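Local structure of Ets DNA-binding protein pokkuri (Drosophila melanogaster, 1SV0) at residues 48-51 with 52-55; 69-72 with 73-77. The protein represses transcription as an Ets-family DNA-binding protein that negatively regulates photoreceptor development in opposition to Ras signalling, its SAM (Pointed) domain being the piece described here. The protein carries 1 engineered substitution. All blocks are in the same frame, centred on the assembly; numbering follows the deposited sequence.

Interaction 1. Residues 48-51 with 52-55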
loop_
_atom_site.group_PDB
_atom_site.type_symbol
_atom_site.label_atom_id
_atom_site.label_comp_id
_atom_site.label_asym_id
_atom_site.label_seq_id
_atom_site.Cartn_x
_atom_site.Cartn_y
_atom_site.Cartn_z
ATOM N N LEU A 48 -8.417 -0.495 16.809
ATOM C CA LEU A 48 -7.810 0.350 17.830
ATOM C C LEU A 48 -6.299 0.434 17.669
ATOM O O LEU A 48 -5.645 1.238 18.331
ATOM C CB LEU A 48 -8.170 -0.158 19.236
ATOM C CG LEU A 48 -9.467 0.420 19.825
ATOM C CD1 LEU A 48 -10.588 0.283 18.822
ATOM C CD2 LEU A 48 -9.823 -0.285 21.130
ATOM N N LEU A 49 -5.741 -0.391 16.788
ATOM C CA LEU A 49 -4.299 -0.364 16.561
ATOM C C LEU A 49 -3.905 0.979 15.967
ATOM O O LEU A 49 -4.550 1.467 15.041
ATOM C CB LEU A 49 -3.868 -1.481 15.605
ATOM C CG LEU A 49 -3.972 -2.920 16.113
ATOM C CD1 LEU A 49 -3.389 -3.867 15.067
ATOM C CD2 LEU A 49 -3.223 -3.058 17.437
ATOM N N THR A 50 -2.851 1.573 16.515
ATOM C CA THR A 50 -2.347 2.852 16.039
ATOM C C THR A 50 -1.556 2.582 14.776
ATOM O O THR A 50 -1.229 1.432 14.479
ATOM C CB THR A 50 -1.388 3.497 17.056
ATOM O OG1 THR A 50 -0.202 2.700 17.162
ATOM C CG2 THR A 50 -2.046 3.590 18.424
ATOM N N ARG A 51 -1.231 3.634 14.037
ATOM C CA ARG A 51 -0.470 3.458 12.812
ATOM C C ARG A 51 0.865 2.789 13.127
ATOM O O ARG A 51 1.340 1.952 12.363
ATOM C CB ARG A 51 -0.228 4.804 12.130
ATOM C CG ARG A 51 0.395 4.687 10.745
ATOM C CD ARG A 51 0.770 6.056 10.206
ATOM N NE ARG A 51 -0.307 7.022 10.406
ATOM C CZ ARG A 51 -1.532 6.899 9.903
ATOM N NH1 ARG A 51 -1.847 5.845 9.160
ATOM N NH2 ARG A 51 -2.446 7.828 10.148
ATOM N N ALA A 52 1.463 3.159 14.257
ATOM C CA ALA A 52 2.741 2.582 14.668
ATOM C C ALA A 52 2.576 1.102 15.009
ATOM O O ALA A 52 3.481 0.299 14.769
ATOM C CB ALA A 52 3.302 3.341 15.873
ATOM N N ASP A 53 1.426 0.744 15.577
ATOM C CA ASP A 53 1.151 -0.651 15.916
ATOM C C ASP A 53 1.183 -1.479 14.635
ATOM O O ASP A 53 1.820 -2.533 14.574
ATOM C CB ASP A 53 -0.234 -0.808 16.558
ATOM C CG ASP A 53 -0.228 -0.548 18.049
ATOM O OD1 ASP A 53 0.726 -0.991 18.721
ATOM O OD2 ASP A 53 -1.187 0.079 18.554
ATOM N N PHE A 54 0.470 -1.002 13.618
ATOM C CA PHE A 54 0.422 -1.696 12.341
ATOM C C PHE A 54 1.814 -1.759 11.756
ATOM O O PHE A 54 2.222 -2.786 11.213
ATOM C CB PHE A 54 -0.496 -0.966 11.359
ATOM C CG PHE A 54 -1.878 -1.538 11.284
ATOM C CD1 PHE A 54 -2.924 -0.957 11.992
ATOM C CD2 PHE A 54 -2.139 -2.650 10.486
ATOM C CE1 PHE A 54 -4.213 -1.473 11.911
ATOM C CE2 PHE A 54 -3.431 -3.180 10.396
ATOM C CZ PHE A 54 -4.467 -2.586 11.107
ATOM N N GLY A 55 2.539 -0.651 11.876
ATOM C CA GLY A 55 3.888 -0.581 11.348
ATOM C C GLY A 55 4.769 -1.684 11.891
ATOM O O GLY A 55 5.546 -2.285 11.152
#

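Interaction 2. Residues 69-72 with 73-77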
loop_
_atom_site.group_PDB
_atom_site.type_symbol
_atom_site.label_atom_id
_atom_site.label_comp_id
_atom_site.label_asym_id
_atom_site.label_seq_id
_atom_site.Cartn_x
_atom_site.Cartn_y
_atom_site.Cartn_z
ATOM N N LEU A 69 -8.094 0.447 6.624
ATOM C CA LEU A 69 -9.033 0.074 7.673
ATOM C C LEU A 69 -9.793 1.302 8.173
ATOM O O LEU A 69 -11.017 1.280 8.262
ATOM C CB LEU A 69 -8.289 -0.598 8.831
ATOM C CG LEU A 69 -9.116 -1.076 10.025
ATOM C CD1 LEU A 69 -10.203 -2.024 9.536
ATOM C CD2 LEU A 69 -8.199 -1.775 11.054
ATOM N N GLN A 70 -9.068 2.369 8.499
ATOM C CA GLN A 70 -9.700 3.601 8.977
ATOM C C GLN A 70 -10.736 4.072 7.947
ATOM O O GLN A 70 -11.833 4.508 8.302
ATOM C CB GLN A 70 -8.651 4.698 9.176
ATOM C CG GLN A 70 -8.029 4.838 10.574
ATOM C CD GLN A 70 -8.295 3.674 11.519
ATOM O OE1 GLN A 70 -9.228 3.715 12.319
ATOM N NE2 GLN A 70 -7.469 2.634 11.430
ATOM N N MET A 71 -10.384 3.983 6.669
ATOM C CA MET A 71 -11.298 4.402 5.609
ATOM C C MET A 71 -12.562 3.560 5.565
ATOM O O MET A 71 -13.648 4.086 5.322
ATOM C CB MET A 71 -10.603 4.365 4.253
ATOM C CG MET A 71 -9.595 5.481 4.079
ATOM S SD MET A 71 -10.351 7.056 4.537
ATOM C CE MET A 71 -11.236 7.466 3.005
ATOM N N LEU A 72 -12.424 2.257 5.801
ATOM C CA LEU A 72 -13.575 1.362 5.803
ATOM C C LEU A 72 -14.540 1.754 6.916
ATOM O O LEU A 72 -15.758 1.633 6.764
ATOM C CB LEU A 72 -13.123 -0.092 5.989
ATOM C CG LEU A 72 -12.686 -0.868 4.732
ATOM C CD1 LEU A 72 -11.862 0.014 3.818
ATOM C CD2 LEU A 72 -11.898 -2.102 5.140
ATOM N N ILE A 73 -13.994 2.218 8.038
ATOM C CA ILE A 73 -14.826 2.639 9.161
ATOM C C ILE A 73 -15.577 3.907 8.769
ATOM O O ILE A 73 -16.799 3.975 8.890
ATOM C CB ILE A 73 -13.987 2.915 10.416
ATOM C CG1 ILE A 73 -13.189 1.660 10.787
ATOM C CG2 ILE A 73 -14.901 3.311 11.572
ATOM C CD1 ILE A 73 -12.241 1.842 11.963
ATOM N N ILE A 74 -14.842 4.907 8.292
ATOM C CA ILE A 74 -15.448 6.164 7.850
ATOM C C ILE A 74 -16.607 5.786 6.935
ATOM O O ILE A 74 -17.734 6.244 7.108
ATOM C CB ILE A 74 -14.458 7.016 7.013
ATOM C CG1 ILE A 74 -13.167 7.271 7.798
ATOM C CG2 ILE A 74 -15.113 8.319 6.609
ATOM C CD1 ILE A 74 -13.345 8.064 9.057
ATOM N N GLU A 75 -16.304 4.922 5.971
ATOM C CA GLU A 75 -17.271 4.452 4.987
ATOM C C GLU A 75 -18.499 3.764 5.555
ATOM O O GLU A 75 -19.605 3.980 5.063
ATOM C CB GLU A 75 -16.587 3.513 3.993
ATOM C CG GLU A 75 -16.582 4.044 2.582
ATOM C CD GLU A 75 -16.180 5.503 2.533
ATOM O OE1 GLU A 75 -15.081 5.837 3.034
ATOM O OE2 GLU A 75 -16.962 6.318 1.997
ATOM N N SER A 76 -18.317 2.934 6.576
ATOM C CA SER A 76 -19.445 2.227 7.171
ATOM C C SER A 76 -20.530 3.226 7.572
ATOM O O SER A 76 -21.694 2.860 7.724
ATOM C CB SER A 76 -18.998 1.423 8.394
ATOM O OG SER A 76 -18.657 2.270 9.477
ATOM N N HIS A 77 -20.136 4.486 7.736
ATOM C CA HIS A 77 -21.069 5.548 8.100
ATOM C C HIS A 77 -21.477 6.371 6.878
ATOM O O HIS A 77 -22.658 6.444 6.534
ATOM C CB HIS A 77 -20.444 6.474 9.151
ATOM C CG HIS A 77 -20.353 5.863 10.515
ATOM N ND1 HIS A 77 -21.468 5.555 11.268
ATOM C CD2 HIS A 77 -19.285 5.488 11.257
ATOM C CE1 HIS A 77 -21.088 5.018 12.412
ATOM N NE2 HIS A 77 -19.768 4.965 12.433
#

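Interaction 1. Residues 48-51 with 52-55
Thr50 and Asp53 form a capping box at the start of helix 51-57 in the SAM/Pointed domain, a worked case of a helix start closed by exchanged side-chain bonds. Thr50 is the N-cap: its chi1 of 67° places OG1 between its own backbone N and carbonyl carbon, where it accepts the bond from Asp53 N (3.0 Å). In return Asp53 OD2 reaches back to Thr50 N at 3.0 Å, receiving a nearly straight bond (168°) on its anti lone pair. The same oxygen takes a weak bond from Thr50 OG1, so that two donors meet on OD2, which probably helps to hold the carboxylate, while OD1 looks to Arg57 in a long, weak ion pair. A negative group beside the first turn probably also interacts favourably with the helix dipole. With an alanine in place of Asp53, Thr50 N would probably lose its acceptor and the threonine hydroxyl its weak bond to the carboxylate, though not the one from the backbone.

Leu49, buried just before the cap, supplies the apolar half. Crossing Asp53 at about a right angle, it lays CD2 against Asp53 CB (3.8 Å), covering the aliphatic base of the capping side chain. Its other methyl, CD1, sits over one face of the Phe54 ring, 4.3 Å from the centroid, in a CH-pi contact displaced toward the rim. Phe54 packs on Leu65 and Leu69 of helix 62-77.

Arg51 bends away, its NH1 bonded to Asn67, but its backbone takes part: Arg51 O accepts from Gly55 N at 2.9 Å. The preceding turn is closed by Phe54 N on Thr50 O (3.1 Å), and Leu49 CB stands above the rim of the ring, 3.7 Å from Phe54 CE1, on the same side as CD1.

Interaction 2. Residues 69-72 with 73-77
Gln70 O is gripped by two backbone donors of the next turn of helix 62-77, the C-terminal helix of this SAM domain: Ile74 N, at 3.0 Å and almost straight (174°), and Ile73 N in a weak bond. Ile73 N has its better partner in Leu69 O, so that one N-H is shared between neighbouring carbonyls. Ile74 adds its CG1, only 3.1 Å from Gln70 O, a tight fit.

Along one side, Gln70 and Ile73 run side by side, pointing the same way, with Ile73 CD1 3.6 Å from Gln70 OE1. The amide is held at its other end, where NE2 donates to His66 O, while Ile73 also rests on Arg11 and Cys47. Met71 and Glu75 pair likewise on an exposed side, the methyl CE lying 4.2 Å from Glu75 OE1; the other carboxylate oxygen bonds to Ser78.

Toward the end of the helix, Ser76 N closes its turn on Leu72 O at 2.9 Å. The serine side chain folds back as well: chi1 of 70° sets OG between its own N and carbonyl carbon, where it bonds to Ile73 O at 2.6 Å, on a lone pair in the carbonyl plane.

In the fold
Both interactions are local, one at the start of a helix and one toward the end of the next in the chain, and together they illustrate two ways of using side-chain oxygens on a helical backbone. Interaction 1 is partly buried, with an apolar underside turned to the domain interior. Interaction 2 is mostly a surface affair, in which main-chain bonds dominate and Leu69 is the buried residue. They lie about 16 Å apart, centre to centre, yet meet directly where Phe54 CZ packs on Leu69 CD2 at 3.8 Å, joining helix 51-57 to helix 62-77. Residues 48-55 satisfy early helix N-H groups; within 73-77 a hydroxyl instead donates to a carbonyl.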